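Local coordinates for protein ofchtiv-allosamidin (Ostrinia furnacalis, PDB 6JMB) that probably hydrolyses chitin as a group IV insect chitinase of glycosyl hydrolase family 18, and binds the inhibitor allosamidin, at residues V247-R252 against E325-K330. Residues are numbered along the deposited sequence; the frame is centred on the assembly and turned at random.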
loop_
_atom_site.group_PDB
_atom_site.type_symbol
_atom_site.label_atom_id
_atom_site.label_comp_id
_atom_site.label_asym_id
_atom_site.label_seq_id
_atom_site.Cartn_x
_atom_site.Cartn_y
_atom_site.Cartn_z
ATOM N N VAL A 247 -4.128 0.290 -4.430
ATOM C CA VAL A 247 -5.330 -0.502 -4.159
ATOM C C VAL A 247 -5.008 -1.534 -3.091
ATOM O O VAL A 247 -3.866 -1.994 -2.959
ATOM C CB VAL A 247 -5.859 -1.215 -5.427
ATOM C CG1 VAL A 247 -6.215 -0.198 -6.508
ATOM C CG2 VAL A 247 -4.837 -2.230 -5.949
ATOM N N PRO A 248 -6.014 -1.905 -2.292
ATOM C CA PRO A 248 -5.777 -2.868 -1.206
ATOM C C PRO A 248 -6.176 -4.292 -1.565
ATOM O O PRO A 248 -7.223 -4.516 -2.180
ATOM C CB PRO A 248 -6.684 -2.336 -0.093
ATOM C CG PRO A 248 -7.881 -1.792 -0.856
ATOM C CD PRO A 248 -7.348 -1.274 -2.189
ATOM N N PHE A 249 -5.366 -5.267 -1.151
ATOM C CA PHE A 249 -5.708 -6.680 -1.244
ATOM C C PHE A 249 -6.179 -7.223 0.101
ATOM O O PHE A 249 -6.095 -8.431 0.352
ATOM C CB PHE A 249 -4.518 -7.501 -1.750
ATOM C CG PHE A 249 -4.277 -7.421 -3.238
ATOM C CD1 PHE A 249 -4.834 -6.421 -4.032
ATOM C CD2 PHE A 249 -3.478 -8.377 -3.841
ATOM C CE1 PHE A 249 -4.583 -6.380 -5.406
ATOM C CE2 PHE A 249 -3.224 -8.345 -5.206
ATOM C CZ PHE A 249 -3.779 -7.349 -5.994
ATOM N N TYR A 250 -6.639 -6.342 0.976
ATOM C CA TYR A 250 -7.134 -6.703 2.290
ATOM C C TYR A 250 -8.359 -5.845 2.551
ATOM O O TYR A 250 -8.591 -4.835 1.876
ATOM C CB TYR A 250 -6.076 -6.447 3.381
ATOM C CG TYR A 250 -5.692 -4.985 3.458
ATOM C CD1 TYR A 250 -4.759 -4.448 2.573
ATOM C CD2 TYR A 250 -6.277 -4.138 4.386
ATOM C CE1 TYR A 250 -4.427 -3.113 2.608
ATOM C CE2 TYR A 250 -5.943 -2.790 4.431
ATOM C CZ TYR A 250 -5.013 -2.288 3.535
ATOM O OH TYR A 250 -4.664 -0.953 3.558
ATOM N N GLY A 251 -9.146 -6.264 3.541
ATOM C CA GLY A 251 -10.283 -5.504 4.004
ATOM C C GLY A 251 -10.116 -5.150 5.472
ATOM O O GLY A 251 -9.169 -5.585 6.139
ATOM N N ARG A 252 -11.055 -4.351 5.976
ATOM C CA ARG A 252 -11.048 -3.943 7.373
ATOM C C ARG A 252 -12.373 -4.317 8.024
ATOM O O ARG A 252 -13.425 -4.321 7.372
ATOM C CB ARG A 252 -10.714 -2.450 7.520
ATOM C CG ARG A 252 -9.296 -2.150 7.050
ATOM C CD ARG A 252 -8.817 -0.761 7.460
ATOM N NE ARG A 252 -7.374 -0.647 7.259
ATOM C CZ ARG A 252 -6.459 -1.137 8.092
ATOM N NH1 ARG A 252 -6.833 -1.757 9.205
ATOM N NH2 ARG A 252 -5.163 -0.998 7.819
ATOM N N GLU A 325 -14.786 -7.181 -8.964
ATOM C CA GLU A 325 -15.620 -6.132 -9.539
ATOM C C GLU A 325 -15.178 -4.747 -9.080
ATOM O O GLU A 325 -15.087 -3.817 -9.889
ATOM C CB GLU A 325 -17.086 -6.404 -9.191
ATOM C CG GLU A 325 -17.534 -7.823 -9.562
ATOM C CD GLU A 325 -17.511 -8.801 -8.383
ATOM O OE1 GLU A 325 -16.426 -9.324 -8.023
ATOM O OE2 GLU A 325 -18.597 -9.061 -7.819
ATOM N N SER A 326 -14.884 -4.578 -7.788
ATOM C CA SER A 326 -14.463 -3.261 -7.325
ATOM C C SER A 326 -13.049 -2.931 -7.785
ATOM O O SER A 326 -12.745 -1.768 -8.058
ATOM C CB SER A 326 -14.609 -3.135 -5.804
ATOM O OG SER A 326 -13.662 -3.941 -5.113
ATOM N N MET A 327 -12.182 -3.940 -7.886
ATOM C CA MET A 327 -10.856 -3.726 -8.456
ATOM C C MET A 327 -10.962 -3.262 -9.903
ATOM O O MET A 327 -10.229 -2.366 -10.331
ATOM C CB MET A 327 -10.042 -5.021 -8.361
ATOM C CG MET A 327 -8.546 -4.856 -8.534
ATOM S SD MET A 327 -7.831 -3.738 -7.314
ATOM C CE MET A 327 -8.069 -4.646 -5.787
ATOM N N THR A 328 -11.890 -3.850 -10.663
ATOM C CA THR A 328 -12.108 -3.423 -12.045
ATOM C C THR A 328 -12.491 -1.946 -12.105
ATOM O O THR A 328 -11.945 -1.180 -12.909
ATOM C CB THR A 328 -13.182 -4.298 -12.701
ATOM O OG1 THR A 328 -12.712 -5.654 -12.754
ATOM C CG2 THR A 328 -13.467 -3.824 -14.133
ATOM N N ALA A 329 -13.420 -1.526 -11.243
ATOM C CA ALA A 329 -13.816 -0.122 -11.209
ATOM C C ALA A 329 -12.637 0.781 -10.868
ATOM O O ALA A 329 -12.496 1.870 -11.436
ATOM C CB ALA A 329 -14.972 0.083 -10.221
ATOM N N LYS A 330 -11.783 0.346 -9.944
ATOM C CA LYS A 330 -10.624 1.149 -9.566
ATOM C C LYS A 330 -9.655 1.310 -10.732
ATOM O O LYS A 330 -9.147 2.411 -10.974
ATOM C CB LYS A 330 -9.924 0.503 -8.368
ATOM C CG LYS A 330 -10.579 0.833 -7.021
ATOM C CD LYS A 330 -10.073 -0.067 -5.894
ATOM C CE LYS A 330 -10.523 0.422 -4.518
ATOM N NZ LYS A 330 -11.998 0.265 -4.310
#
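Met327 reaches from the helix to the strand and packs its thioether against Val247 and Phe249. Met327 CG lies anti to the backbone N (chi1 -163°), and bends at chi2 and chi3 bring SD and CE up against Val247 and Phe249. Met327 SD sits against the isopropyl group of Val247, 3.6 Å from Val247 CG2. Met327 CE lies 3.9 Å from Phe249 CE1, at an oblique approach to the ring. The same methyl, Met327 CE, is 3.7 Å from Pro248 O. This is the tight part, made mostly by apolar side chains. Ile367 touches both Met327 and Phe249, and Leu344 packs on Val247 and Phe249.

Packing is looser at Lys330. Its chain slides past Val247 in the opposite direction, with Lys330 CD 3.9 Å from Val247 CG1. Lys330 CE stays 4.3 Å from Pro248 CD. The chain bends only at chi4 (69°), and NZ is held by a salt bridge to Asp322 and a hydrogen bond to the backbone O of Ala207. The touching residues are all buried; Glu325, on the same helix, is exposed and makes no contact with 247-252. Side-chain packing of an outer helix on a barrel strand is typical of the TIM barrel of family 18; Tyr250, further along the same strand, lines the allosamizoline pocket.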